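Local coordinates for solute-binding protein (Thermoactinomyces vulgaris, PDB 2ZYO) that binds cyclodextrins and maltodextrins, here maltotetraose, and probably hands them to a membrane transporter for uptake, at residues Glu129-Ile134 with Phe174-Phe179; Trp250-Tyr255 with Val262-Leu267; Gly41-Thr44 with Gly48-Val51; Leu21-Asn26 with Thr297-Phe302. All coordinates share one frame; numbering follows the deposited sequence.

The chain first lays down strand 20-25, whose residues 21-26 wait for a partner some 270 residues later. Interaction 3 closes a short loop soon afterwards, joining the end of helix 30-47 to strand 50-55. Interaction 1 closes a loop of about 40 residues between strand 120-136 and helix 174-183 at the sugar, and interaction 2 then closes a short loop from helix 252-257 to strand 262-265. Interaction 4, returning to residues 297-302, encloses all three; none cross. Interactions 3 and 4 share a hydrophobic layer and a probable Q50-L21 backbone bond. Interactions 1 and 2 meet through neighbouring strands and the same glucose. The two pairs lie far apart, their centres at least 30 Å from each other.

Interaction 1: residues Glu129-Ile134 with Phe174-Phe179; sequences ESVALI and FYYTYF. With GLC (alpha-D-glucopyranose), chain B; GLC (alpha-D-glucopyranose), chain C.
V131 packs on both tyrosines Y175 and Y176 at the sugar site of a periplasmic-binding-protein fold, where strand 120-136 and helix 174-183 meet beside bound glucose. Its CG1 does the touching: 3.7 Å from CE2 of Y175 and 3.8 Å from CD1 of Y176. Set anti to the carbonyl carbon (chi1 -61°), this methyl of a beta-branched side chain stays close to the backbone and fits where the two rings adjoin. Y175 holds its CG anti to the backbone N (chi1 176°), which carries the ring out from the helix with one face against the sugar. C4 of the chain B glucose lies 3.9 Å above the centre of that face, the apolar side of a pyranose resting on an aromatic surface. The face of Y176 supports the rim of Y175, while CE2 of Y176 itself lies 3.4 Å from C6 of that glucose.

Tyrosine also supplies a hydroxyl at the far end. Y175 OH and E129 OE2 are too far apart to bond, and one water bridges them, donating to OE2 of E129 at 2.7 Å. E129 is extended beyond CG, and its OE2 also accepts directly from O2 of the chain B glucose at 3.1 Å. A second water joins V131 N to Y175 OH, the latter bond weak. Y176 OH, hydrogen-bonded to N247 OD1, stands 3.4 Å from the glucose ring oxygen O5 (chain B).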
loop_
_atom_site.group_PDB
_atom_site.type_symbol
_atom_site.label_atom_id
_atom_site.label_comp_id
_atom_site.label_asym_id
_atom_site.label_seq_id
_atom_site.Cartn_x
_atom_site.Cartn_y
_atom_site.Cartn_z
ATOM N N GLU A 129 2.563 3.862 -1.528
ATOM C CA GLU A 129 2.579 3.009 -2.715
ATOM C C GLU A 129 1.174 2.773 -3.265
ATOM O O GLU A 129 0.195 2.754 -2.518
ATOM C CB GLU A 129 3.271 1.669 -2.425
ATOM C CG GLU A 129 2.624 0.840 -1.316
ATOM C CD GLU A 129 3.270 -0.525 -1.118
ATOM O OE1 GLU A 129 4.487 -0.665 -1.358
ATOM O OE2 GLU A 129 2.547 -1.456 -0.702
ATOM N N SER A 130 1.096 2.604 -4.581
ATOM C CA SER A 130 -0.135 2.244 -5.276
ATOM C C SER A 130 0.230 1.509 -6.552
ATOM O O SER A 130 1.305 1.729 -7.107
ATOM C CB SER A 130 -0.934 3.501 -5.634
ATOM O OG SER A 130 -2.021 3.196 -6.496
ATOM N N VAL A 131 -0.664 0.647 -7.030
ATOM C CA VAL A 131 -0.518 0.123 -8.388
ATOM C C VAL A 131 -0.773 1.249 -9.387
ATOM O O VAL A 131 -1.388 2.266 -9.056
ATOM C CB VAL A 131 -1.441 -1.099 -8.691
ATOM C CG1 VAL A 131 -1.130 -2.261 -7.757
ATOM C CG2 VAL A 131 -2.918 -0.726 -8.632
ATOM N N ALA A 132 -0.271 1.066 -10.600
ATOM C CA ALA A 132 -0.526 1.983 -11.707
ATOM C C ALA A 132 -0.325 1.199 -12.989
ATOM O O ALA A 132 -0.063 -0.008 -12.943
ATOM C CB ALA A 132 0.413 3.186 -11.647
ATOM N N LEU A 133 -0.445 1.871 -14.130
ATOM C CA LEU A 133 -0.207 1.217 -15.410
ATOM C C LEU A 133 1.276 1.295 -15.750
ATOM O O LEU A 133 1.789 2.362 -16.102
ATOM C CB LEU A 133 -1.067 1.835 -16.518
ATOM C CG LEU A 133 -1.201 1.002 -17.797
ATOM C CD1 LEU A 133 -2.055 -0.244 -17.571
ATOM C CD2 LEU A 133 -1.771 1.850 -18.917
ATOM N N ILE A 134 1.960 0.162 -15.613
ATOM C CA ILE A 134 3.374 0.064 -15.964
ATOM C C ILE A 134 3.453 -0.500 -17.371
ATOM O O ILE A 134 2.864 -1.543 -17.656
ATOM C CB ILE A 134 4.151 -0.850 -14.990
ATOM C CG1 ILE A 134 3.969 -0.382 -13.539
ATOM C CG2 ILE A 134 5.632 -0.896 -15.365
ATOM C CD1 ILE A 134 4.518 -1.356 -12.496
ATOM N N PHE A 174 -7.723 -9.455 -5.296
ATOM C CA PHE A 174 -8.539 -8.289 -4.934
ATOM C C PHE A 174 -7.726 -7.019 -4.687
ATOM O O PHE A 174 -8.215 -5.911 -4.921
ATOM C CB PHE A 174 -9.410 -8.618 -3.717
ATOM C CG PHE A 174 -10.325 -7.499 -3.286
ATOM C CD1 PHE A 174 -11.337 -7.036 -4.123
ATOM C CD2 PHE A 174 -10.189 -6.927 -2.022
ATOM C CE1 PHE A 174 -12.190 -6.012 -3.716
ATOM C CE2 PHE A 174 -11.039 -5.904 -1.607
ATOM C CZ PHE A 174 -12.040 -5.446 -2.456
ATOM N N TYR A 175 -6.488 -7.171 -4.220
ATOM C CA TYR A 175 -5.619 -6.010 -4.060
ATOM C C TYR A 175 -5.488 -5.242 -5.383
ATOM O O TYR A 175 -5.501 -4.007 -5.404
ATOM C CB TYR A 175 -4.230 -6.398 -3.523
ATOM C CG TYR A 175 -3.315 -5.198 -3.456
ATOM C CD1 TYR A 175 -3.367 -4.321 -2.374
ATOM C CD2 TYR A 175 -2.436 -4.909 -4.501
ATOM C CE1 TYR A 175 -2.551 -3.196 -2.322
ATOM C CE2 TYR A 175 -1.617 -3.786 -4.461
ATOM C CZ TYR A 175 -1.683 -2.934 -3.369
ATOM O OH TYR A 175 -0.878 -1.822 -3.331
ATOM N N TYR A 176 -5.372 -5.988 -6.479
ATOM C CA TYR A 176 -5.158 -5.409 -7.800
ATOM C C TYR A 176 -6.459 -4.992 -8.476
ATOM O O TYR A 176 -6.505 -3.973 -9.171
ATOM C CB TYR A 176 -4.373 -6.383 -8.687
ATOM C CG TYR A 176 -2.954 -6.601 -8.211
ATOM C CD1 TYR A 176 -1.908 -5.819 -8.700
ATOM C CD2 TYR A 176 -2.656 -7.575 -7.254
ATOM C CE1 TYR A 176 -0.603 -6.003 -8.258
ATOM C CE2 TYR A 176 -1.350 -7.765 -6.803
ATOM C CZ TYR A 176 -0.329 -6.978 -7.314
ATOM O OH TYR A 176 0.965 -7.157 -6.880
ATOM N N THR A 177 -7.515 -5.770 -8.253
ATOM C CA THR A 177 -8.796 -5.536 -8.914
ATOM C C THR A 177 -9.685 -4.554 -8.163
ATOM O O THR A 177 -10.781 -4.234 -8.627
ATOM C CB THR A 177 -9.580 -6.845 -9.098
ATOM O OG1 THR A 177 -9.873 -7.400 -7.812
ATOM C CG2 THR A 177 -8.778 -7.840 -9.911
ATOM N N TYR A 178 -9.220 -4.069 -7.013
ATOM C CA TYR A 178 -10.020 -3.143 -6.210
ATOM C C TYR A 178 -10.619 -1.997 -7.026
ATOM O O TYR A 178 -11.790 -1.653 -6.838
ATOM C CB TYR A 178 -9.226 -2.584 -5.027
ATOM C CG TYR A 178 -10.026 -1.598 -4.205
ATOM C CD1 TYR A 178 -11.114 -2.021 -3.443
ATOM C CD2 TYR A 178 -9.708 -0.241 -4.203
ATOM C CE1 TYR A 178 -11.858 -1.122 -2.691
ATOM C CE2 TYR A 178 -10.450 0.666 -3.456
ATOM C CZ TYR A 178 -11.522 0.217 -2.703
ATOM O OH TYR A 178 -12.264 1.106 -1.953
ATOM N N PHE A 179 -9.830 -1.421 -7.936
ATOM C CA PHE A 179 -10.302 -0.281 -8.729
ATOM C C PHE A 179 -11.574 -0.597 -9.514
ATOM O O PHE A 179 -12.411 0.280 -9.716
ATOM C CB PHE A 179 -9.195 0.298 -9.629
ATOM C CG PHE A 179 -8.963 -0.465 -10.908
ATOM C CD1 PHE A 179 -9.537 -0.034 -12.102
ATOM C CD2 PHE A 179 -8.151 -1.596 -10.926
ATOM C CE1 PHE A 179 -9.319 -0.727 -13.295
ATOM C CE2 PHE A 179 -7.927 -2.301 -12.112
ATOM C CZ PHE A 179 -8.511 -1.863 -13.301
HETATM C C1 GLC B . 2.228 -5.689 -3.057
HETATM C C2 GLC B . 1.834 -4.929 -1.764
HETATM C C3 GLC B . 0.990 -5.783 -0.795
HETATM C C4 GLC B . -0.108 -6.550 -1.531
HETATM C C5 GLC B . 0.494 -7.309 -2.711
HETATM C C6 GLC B . -0.537 -8.099 -3.504
HETATM O O1 GLC B . 3.234 -6.612 -2.823
HETATM O O2 GLC B . 3.004 -4.462 -1.094
HETATM O O3 GLC B . 0.388 -4.940 0.178
HETATM O O4 GLC B . -0.733 -7.479 -0.625
HETATM O O5 GLC B . 1.102 -6.375 -3.623
HETATM O O6 GLC B . -0.527 -9.474 -3.146
HETATM C C1 GLC C . -2.022 -7.131 -0.204
HETATM C C2 GLC C . -2.103 -7.195 1.323
HETATM C C3 GLC C . -1.983 -8.644 1.790
HETATM C C4 GLC C . -3.048 -9.508 1.109
HETATM C C5 GLC C . -2.949 -9.354 -0.413
HETATM C C6 GLC C . -4.060 -10.079 -1.145
HETATM O O2 GLC C . -1.056 -6.424 1.889
HETATM O O3 GLC C . -2.137 -8.708 3.199
HETATM O O4 GLC C . -2.859 -10.870 1.465
HETATM O O5 GLC C . -3.028 -7.959 -0.785
HETATM O O6 GLC C . -3.534 -11.027 -2.061
HETATM O O HOH W 1 -0.145 -1.098 -1.039
HETATM O O HOH W 2 -2.662 -0.185 -5.116
#

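Interaction 2: residues Trp250-Tyr255 with Val262-Leu267; sequences WAIKDY and VGVAPL. With GLC (alpha-D-glucopyranose), chain B.
I252 pushes its CD1 methyl out from the helix as a bump, and CG1 of V262 and CG2 of V264 present a shallow step against which it rests. CD1 of I252 comes within 3.9 Å of CG1 of V262, the two side chains passing at a slant, and meets CG2 of V264 end on at 4.2 Å. V262 and V264 suit the place because alternate strand residues face the same way. The other V262 methyl, CG2, rests against CB of Y255 at 3.9 Å, one helical turn on from I252. The Y255 ring takes no part in that touch; its hydroxyl is hydrogen-bonded to N234 and N247. I134, V336 and F340 also touch I252. Two residues before I252, in the short 3-10 segment leading into the helix, W250 meets the sugar: C1 of the chain B glucose stands 3.2 Å above one face of the indole, offset toward its rim, with the sugar ring inclined to it. This is helix-on-sheet packing in an alpha/beta lobe, bordering the aromatic wall of a sugar-binding cleft.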
loop_
_atom_site.group_PDB
_atom_site.type_symbol
_atom_site.label_atom_id
_atom_site.label_comp_id
_atom_site.label_asym_id
_atom_site.label_seq_id
_atom_site.Cartn_x
_atom_site.Cartn_y
_atom_site.Cartn_z
ATOM N N TRP A 250 7.137 -1.763 -6.406
ATOM C CA TRP A 250 7.974 -2.884 -5.956
ATOM C C TRP A 250 8.552 -3.734 -7.094
ATOM O O TRP A 250 9.528 -4.464 -6.896
ATOM C CB TRP A 250 7.186 -3.779 -4.990
ATOM C CG TRP A 250 5.835 -4.192 -5.511
ATOM C CD1 TRP A 250 5.565 -5.201 -6.393
ATOM C CD2 TRP A 250 4.572 -3.601 -5.179
ATOM N NE1 TRP A 250 4.212 -5.271 -6.636
ATOM C CE2 TRP A 250 3.580 -4.302 -5.901
ATOM C CE3 TRP A 250 4.183 -2.547 -4.341
ATOM C CZ2 TRP A 250 2.221 -3.983 -5.810
ATOM C CZ3 TRP A 250 2.829 -2.228 -4.251
ATOM C CH2 TRP A 250 1.866 -2.946 -4.982
ATOM N N ALA A 251 7.952 -3.637 -8.279
ATOM C CA ALA A 251 8.367 -4.440 -9.429
ATOM C C ALA A 251 9.310 -3.695 -10.384
ATOM O O ALA A 251 9.897 -4.304 -11.283
ATOM C CB ALA A 251 7.142 -4.951 -10.180
ATOM N N ILE A 252 9.461 -2.388 -10.171
ATOM C CA ILE A 252 10.201 -1.512 -11.090
ATOM C C ILE A 252 11.681 -1.877 -11.258
ATOM O O ILE A 252 12.157 -2.039 -12.385
ATOM C CB ILE A 252 10.057 -0.018 -10.692
ATOM C CG1 ILE A 252 8.610 0.466 -10.892
ATOM C CG2 ILE A 252 11.067 0.862 -11.443
ATOM C CD1 ILE A 252 8.048 0.309 -12.311
ATOM N N LYS A 253 12.397 -2.005 -10.141
ATOM C CA LYS A 253 13.827 -2.320 -10.177
ATOM C C LYS A 253 14.095 -3.644 -10.891
ATOM O O LYS A 253 15.067 -3.766 -11.639
ATOM C CB LYS A 253 14.422 -2.327 -8.764
ATOM C CG LYS A 253 14.531 -0.940 -8.132
ATOM C CD LYS A 253 15.317 -0.966 -6.823
ATOM C CE LYS A 253 16.825 -0.913 -7.058
ATOM N NZ LYS A 253 17.274 0.421 -7.545
ATOM N N ASP A 254 13.215 -4.619 -10.674
ATOM C CA ASP A 254 13.294 -5.914 -11.347
ATOM C C ASP A 254 13.060 -5.796 -12.859
ATOM O O ASP A 254 13.773 -6.420 -13.648
ATOM C CB ASP A 254 12.302 -6.900 -10.718
ATOM C CG ASP A 254 12.510 -8.333 -11.185
ATOM O OD1 ASP A 254 13.662 -8.720 -11.479
ATOM O OD2 ASP A 254 11.511 -9.080 -11.245
ATOM N N TYR A 255 12.070 -4.992 -13.254
ATOM C CA TYR A 255 11.773 -4.774 -14.674
ATOM C C TYR A 255 12.926 -4.092 -15.407
ATOM O O TYR A 255 13.254 -4.458 -16.538
ATOM C CB TYR A 255 10.500 -3.938 -14.861
ATOM C CG TYR A 255 9.197 -4.592 -14.438
ATOM C CD1 TYR A 255 9.082 -5.977 -14.290
ATOM C CD2 TYR A 255 8.063 -3.814 -14.223
ATOM C CE1 TYR A 255 7.873 -6.562 -13.909
ATOM C CE2 TYR A 255 6.853 -4.388 -13.849
ATOM C CZ TYR A 255 6.763 -5.756 -13.696
ATOM O OH TYR A 255 5.559 -6.307 -13.323
ATOM N N VAL A 262 10.876 1.288 -19.072
ATOM C CA VAL A 262 9.612 1.325 -18.342
ATOM C C VAL A 262 8.970 2.709 -18.333
ATOM O O VAL A 262 9.626 3.714 -18.048
ATOM C CB VAL A 262 9.811 0.837 -16.876
ATOM C CG1 VAL A 262 8.518 0.917 -16.088
ATOM C CG2 VAL A 262 10.365 -0.585 -16.846
ATOM N N GLY A 263 7.681 2.745 -18.659
ATOM C CA GLY A 263 6.855 3.926 -18.444
ATOM C C GLY A 263 5.819 3.622 -17.379
ATOM O O GLY A 263 5.460 2.460 -17.175
ATOM N N VAL A 264 5.351 4.659 -16.688
ATOM C CA VAL A 264 4.300 4.511 -15.677
ATOM C C VAL A 264 3.268 5.629 -15.802
ATOM O O VAL A 264 3.617 6.813 -15.804
ATOM C CB VAL A 264 4.861 4.488 -14.227
ATOM C CG1 VAL A 264 3.746 4.203 -13.223
ATOM C CG2 VAL A 264 5.971 3.450 -14.082
ATOM N N ALA A 265 2.001 5.242 -15.898
ATOM C CA ALA A 265 0.900 6.196 -15.975
ATOM C C ALA A 265 -0.201 5.810 -14.992
ATOM O O ALA A 265 -0.293 4.646 -14.598
ATOM C CB ALA A 265 0.353 6.247 -17.398
ATOM N N PRO A 266 -1.045 6.783 -14.590
ATOM C CA PRO A 266 -2.200 6.411 -13.774
ATOM C C PRO A 266 -3.110 5.490 -14.571
ATOM O O PRO A 266 -3.064 5.497 -15.804
ATOM C CB PRO A 266 -2.917 7.743 -13.528
ATOM C CG PRO A 266 -1.932 8.795 -13.849
ATOM C CD PRO A 266 -0.997 8.230 -14.861
ATOM N N LEU A 267 -3.923 4.700 -13.876
ATOM C CA LEU A 267 -4.917 3.874 -14.552
ATOM C C LEU A 267 -5.884 4.765 -15.325
ATOM O O LEU A 267 -6.230 5.856 -14.856
ATOM C CB LEU A 267 -5.677 3.002 -13.551
ATOM C CG LEU A 267 -4.870 1.988 -12.733
ATOM C CD1 LEU A 267 -5.791 1.222 -11.800
ATOM C CD2 LEU A 267 -4.095 1.028 -13.633
HETATM C C1 GLC B . 2.228 -5.689 -3.057
HETATM C C2 GLC B . 1.834 -4.929 -1.764
HETATM C C3 GLC B . 0.990 -5.783 -0.795
HETATM C C4 GLC B . -0.108 -6.550 -1.531
HETATM C C5 GLC B . 0.494 -7.309 -2.711
HETATM C C6 GLC B . -0.537 -8.099 -3.504
HETATM O O1 GLC B . 3.234 -6.612 -2.823
HETATM O O2 GLC B . 3.004 -4.462 -1.094
HETATM O O3 GLC B . 0.388 -4.940 0.178
HETATM O O4 GLC B . -0.733 -7.479 -0.625
HETATM O O5 GLC B . 1.102 -6.375 -3.623
HETATM O O6 GLC B . -0.527 -9.474 -3.146
#

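Interaction 3: residues Gly41-Thr44 with Gly48-Val51; sequences GEFT and GIQV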
loop_
_atom_site.group_PDB
_atom_site.type_symbol
_atom_site.label_atom_id
_atom_site.label_comp_id
_atom_site.label_asym_id
_atom_site.label_seq_id
_atom_site.Cartn_x
_atom_site.Cartn_y
_atom_site.Cartn_z
ATOM N N GLY A 41 21.506 9.901 12.825
ATOM C CA GLY A 41 22.812 10.509 13.082
ATOM C C GLY A 41 22.757 12.024 13.180
ATOM O O GLY A 41 23.377 12.616 14.071
ATOM N N GLU A 42 22.010 12.648 12.269
ATOM C CA GLU A 42 21.821 14.103 12.282
ATOM C C GLU A 42 21.053 14.577 13.518
ATOM O O GLU A 42 21.352 15.639 14.063
ATOM C CB GLU A 42 21.120 14.586 11.006
ATOM C CG GLU A 42 21.968 14.485 9.733
ATOM C CD GLU A 42 23.135 15.468 9.694
ATOM O OE1 GLU A 42 23.070 16.533 10.349
ATOM O OE2 GLU A 42 24.123 15.177 8.989
ATOM N N PHE A 43 20.066 13.793 13.956
ATOM C CA PHE A 43 19.337 14.099 15.190
ATOM C C PHE A 43 20.279 14.069 16.393
ATOM O O PHE A 43 20.235 14.956 17.244
ATOM C CB PHE A 43 18.167 13.129 15.396
ATOM C CG PHE A 43 17.299 13.460 16.584
ATOM C CD1 PHE A 43 16.261 14.378 16.471
ATOM C CD2 PHE A 43 17.514 12.843 17.814
ATOM C CE1 PHE A 43 15.451 14.682 17.569
ATOM C CE2 PHE A 43 16.714 13.143 18.915
ATOM C CZ PHE A 43 15.681 14.064 18.790
ATOM N N THR A 44 21.131 13.048 16.448
ATOM C CA THR A 44 22.126 12.913 17.512
ATOM C C THR A 44 23.103 14.090 17.510
ATOM O O THR A 44 23.433 14.639 18.566
ATOM C CB THR A 44 22.884 11.575 17.385
ATOM O OG1 THR A 44 21.964 10.496 17.590
ATOM C CG2 THR A 44 24.000 11.479 18.408
ATOM N N GLY A 48 22.480 15.734 20.918
ATOM C CA GLY A 48 23.332 15.004 21.856
ATOM C C GLY A 48 22.690 13.741 22.409
ATOM O O GLY A 48 23.247 13.102 23.302
ATOM N N ILE A 49 21.520 13.384 21.882
ATOM C CA ILE A 49 20.818 12.162 22.279
ATOM C C ILE A 49 21.238 11.028 21.352
ATOM O O ILE A 49 21.122 11.151 20.135
ATOM C CB ILE A 49 19.282 12.349 22.216
ATOM C CG1 ILE A 49 18.842 13.457 23.183
ATOM C CG2 ILE A 49 18.548 11.028 22.504
ATOM C CD1 ILE A 49 17.477 14.051 22.880
ATOM N N GLN A 50 21.737 9.933 21.923
ATOM C CA GLN A 50 22.084 8.758 21.129
ATOM C C GLN A 50 20.826 8.217 20.458
ATOM O O GLN A 50 19.778 8.122 21.091
ATOM C CB GLN A 50 22.704 7.669 22.011
ATOM C CG GLN A 50 23.143 6.421 21.238
ATOM C CD GLN A 50 23.308 5.191 22.114
ATOM O OE1 GLN A 50 23.455 5.287 23.335
ATOM N NE2 GLN A 50 23.282 4.021 21.487
ATOM N N VAL A 51 20.923 7.885 19.174
ATOM C CA VAL A 51 19.834 7.175 18.509
ATOM C C VAL A 51 20.370 5.873 17.927
ATOM O O VAL A 51 21.160 5.880 16.976
ATOM C CB VAL A 51 19.122 8.019 17.423
ATOM C CG1 VAL A 51 17.982 7.222 16.809
ATOM C CG2 VAL A 51 18.584 9.315 18.012
HETATM O O HOH W 3 22.159 8.176 15.611
#
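F43 and V51 cross at about a right angle, the phenyl ring standing on the inner side of helix 30-47 and the valine pointing toward the helix. CD2 of F43 touches CG2 of V51 at 3.7 Å, and CE2 of the same ring meets CD1 of I49 at 4.1 Å, so the flat side chain spans I49, in the loop, and V51, on the strand. Its CG is anti to the backbone N (chi1 -175°), which swings the ring inward from the helix. The beta-branched V51 suits an extended strand and offers CG2 to two neighbours, for that methyl also lies 3.6 Å from OG1 of T44.

T44, the next residue, points its hydroxyl at the main chain of residues 49-51. With OG1 anti to its carbonyl carbon (chi1 -65°), it donates to O of I49 at 2.8 Å, approaching in the carbonyl plane; OG1 is also hydrogen-bonded to the A40 carbonyl, one turn earlier. A water donates to both OG1 of T44 and O of V51, adding a link between helix and strand. Threonine fits because its short hydroxyl reaches I49 from the last helical turn.

N of G48 donates to O of T44 at 2.8 Å and the helix ends there; the positive phi of G48 (79°) comes easily to a residue without a side chain. The contact fastens the helix to the second strand of beta-alpha-beta unit 20-25, 30-47, 50-55.

Interaction 4: residues Leu21-Asn26 with Thr297-Phe302; sequences LVVWEN and TELMQF
No flat group lies where L21 and V23 meet L299; the T297 carbonyl, the Q301 amide, the E25 carboxylate and the F302 ring all lie outside that touch. The T297 carbonyl is approached on opposite faces by N and NE2 of Q301, the side-chain bond, 3.2 Å from NE2 to O, coming in from well above the plane, while the O of T297 lies close to the plane of the Q301 amide. On the strand, OE2 of E25 accepts the backbone N of N26 at 2.7 Å with its lone pair away from OE1. The F302 ring meets F43 edge to face.

Helix 293-302 here packs on strand 20-25 of the beta-alpha-beta unit that opens the fold. L299 does the work: chi1 171° carries its CG out from the helix and chi2 61° turns CD2 to the strand, tip to tip with V23 CG2 at 3.7 Å and L21 CD1 at 3.9 Å. A leucine is long enough to span the gap from helix to sheet, and the beta-branched V23 suits a strand. W284 lies against V23 as well.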
loop_
_atom_site.group_PDB
_atom_site.type_symbol
_atom_site.label_atom_id
_atom_site.label_comp_id
_atom_site.label_asym_id
_atom_site.label_seq_id
_atom_site.Cartn_x
_atom_site.Cartn_y
_atom_site.Cartn_z
ATOM N N LEU A 21 17.506 7.068 22.305
ATOM C CA LEU A 21 16.248 6.608 21.745
ATOM C C LEU A 21 16.573 5.454 20.813
ATOM O O LEU A 21 17.654 5.418 20.223
ATOM C CB LEU A 21 15.542 7.741 20.993
ATOM C CG LEU A 21 15.058 8.910 21.864
ATOM C CD1 LEU A 21 14.700 10.120 21.010
ATOM C CD2 LEU A 21 13.882 8.498 22.752
ATOM N N VAL A 22 15.651 4.503 20.704
ATOM C CA VAL A 22 15.862 3.320 19.872
ATOM C C VAL A 22 14.874 3.319 18.710
ATOM O O VAL A 22 13.685 3.583 18.896
ATOM C CB VAL A 22 15.746 2.005 20.693
ATOM C CG1 VAL A 22 15.996 0.782 19.813
ATOM C CG2 VAL A 22 16.724 2.009 21.868
ATOM N N VAL A 23 15.388 3.024 17.518
ATOM C CA VAL A 23 14.592 2.995 16.299
ATOM C C VAL A 23 14.815 1.648 15.619
ATOM O O VAL A 23 15.957 1.223 15.463
ATOM C CB VAL A 23 15.014 4.140 15.341
ATOM C CG1 VAL A 23 14.341 4.012 13.992
ATOM C CG2 VAL A 23 14.700 5.505 15.953
ATOM N N TRP A 24 13.731 0.973 15.238
ATOM C CA TRP A 24 13.835 -0.248 14.434
ATOM C C TRP A 24 13.545 0.066 12.973
ATOM O O TRP A 24 12.518 0.668 12.655
ATOM C CB TRP A 24 12.875 -1.336 14.920
ATOM C CG TRP A 24 13.198 -1.928 16.262
ATOM C CD1 TRP A 24 14.356 -1.785 16.973
ATOM C CD2 TRP A 24 12.355 -2.786 17.035
ATOM N NE1 TRP A 24 14.274 -2.483 18.156
ATOM C CE2 TRP A 24 13.059 -3.112 18.215
ATOM C CE3 TRP A 24 11.067 -3.304 16.848
ATOM C CZ2 TRP A 24 12.518 -3.936 19.206
ATOM C CZ3 TRP A 24 10.528 -4.124 17.834
ATOM C CH2 TRP A 24 11.253 -4.429 18.999
ATOM N N GLU A 25 14.451 -0.347 12.094
ATOM C CA GLU A 25 14.311 -0.103 10.663
ATOM C C GLU A 25 14.552 -1.381 9.857
ATOM O O GLU A 25 15.291 -2.269 10.292
ATOM C CB GLU A 25 15.260 1.018 10.214
ATOM C CG GLU A 25 15.173 1.412 8.732
ATOM C CD GLU A 25 13.788 1.878 8.311
ATOM O OE1 GLU A 25 13.587 3.104 8.201
ATOM O OE2 GLU A 25 12.899 1.027 8.093
ATOM N N ASN A 26 13.915 -1.448 8.688
ATOM C CA ASN A 26 13.985 -2.591 7.772
ATOM C C ASN A 26 15.363 -3.239 7.674
ATOM O O ASN A 26 16.355 -2.569 7.395
ATOM C CB ASN A 26 13.509 -2.167 6.377
ATOM C CG ASN A 26 13.290 -3.346 5.445
ATOM O OD1 ASN A 26 13.380 -4.505 5.851
ATOM N ND2 ASN A 26 12.989 -3.051 4.187
ATOM N N THR A 297 8.720 11.627 19.756
ATOM C CA THR A 297 7.870 12.288 18.764
ATOM C C THR A 297 8.624 13.418 18.059
ATOM O O THR A 297 8.397 13.679 16.876
ATOM C CB THR A 297 6.552 12.792 19.392
ATOM O OG1 THR A 297 5.854 11.681 19.967
ATOM C CG2 THR A 297 5.653 13.450 18.352
ATOM N N GLU A 298 9.525 14.078 18.785
ATOM C CA GLU A 298 10.425 15.054 18.178
ATOM C C GLU A 298 11.374 14.380 17.185
ATOM O O GLU A 298 11.616 14.908 16.101
ATOM C CB GLU A 298 11.192 15.840 19.246
ATOM C CG GLU A 298 10.296 16.812 20.002
ATOM C CD GLU A 298 10.956 17.460 21.203
ATOM O OE1 GLU A 298 12.002 16.962 21.672
ATOM O OE2 GLU A 298 10.402 18.473 21.689
ATOM N N LEU A 299 11.896 13.210 17.552
ATOM C CA LEU A 299 12.711 12.423 16.627
ATOM C C LEU A 299 11.897 12.017 15.396
ATOM O O LEU A 299 12.375 12.121 14.265
ATOM C CB LEU A 299 13.303 11.190 17.325
ATOM C CG LEU A 299 14.015 10.134 16.466
ATOM C CD1 LEU A 299 15.234 10.691 15.728
ATOM C CD2 LEU A 299 14.407 8.955 17.329
ATOM N N MET A 300 10.665 11.565 15.621
ATOM C CA MET A 300 9.785 11.156 14.529
ATOM C C MET A 300 9.578 12.278 13.515
ATOM O O MET A 300 9.583 12.041 12.307
ATOM C CB MET A 300 8.435 10.687 15.066
ATOM C CG MET A 300 7.536 10.106 13.987
ATOM S SD MET A 300 5.849 9.784 14.522
ATOM C CE MET A 300 6.092 8.390 15.624
ATOM N N GLN A 301 9.383 13.495 14.019
ATOM C CA GLN A 301 9.244 14.669 13.159
ATOM C C GLN A 301 10.543 14.960 12.410
ATOM O O GLN A 301 10.521 15.298 11.224
ATOM C CB GLN A 301 8.817 15.892 13.972
ATOM C CG GLN A 301 7.387 15.831 14.462
ATOM C CD GLN A 301 7.074 16.919 15.461
ATOM O OE1 GLN A 301 6.759 18.048 15.086
ATOM N NE2 GLN A 301 7.148 16.583 16.743
ATOM N N PHE A 302 11.669 14.818 13.102
ATOM C CA PHE A 302 12.977 15.049 12.494
ATOM C C PHE A 302 13.223 14.083 11.333
ATOM O O PHE A 302 13.793 14.464 10.310
ATOM C CB PHE A 302 14.092 14.941 13.541
ATOM C CG PHE A 302 15.430 15.402 13.048
ATOM C CD1 PHE A 302 15.815 16.734 13.175
ATOM C CD2 PHE A 302 16.311 14.505 12.451
ATOM C CE1 PHE A 302 17.057 17.166 12.710
ATOM C CE2 PHE A 302 17.553 14.930 11.982
ATOM C CZ PHE A 302 17.924 16.260 12.114
#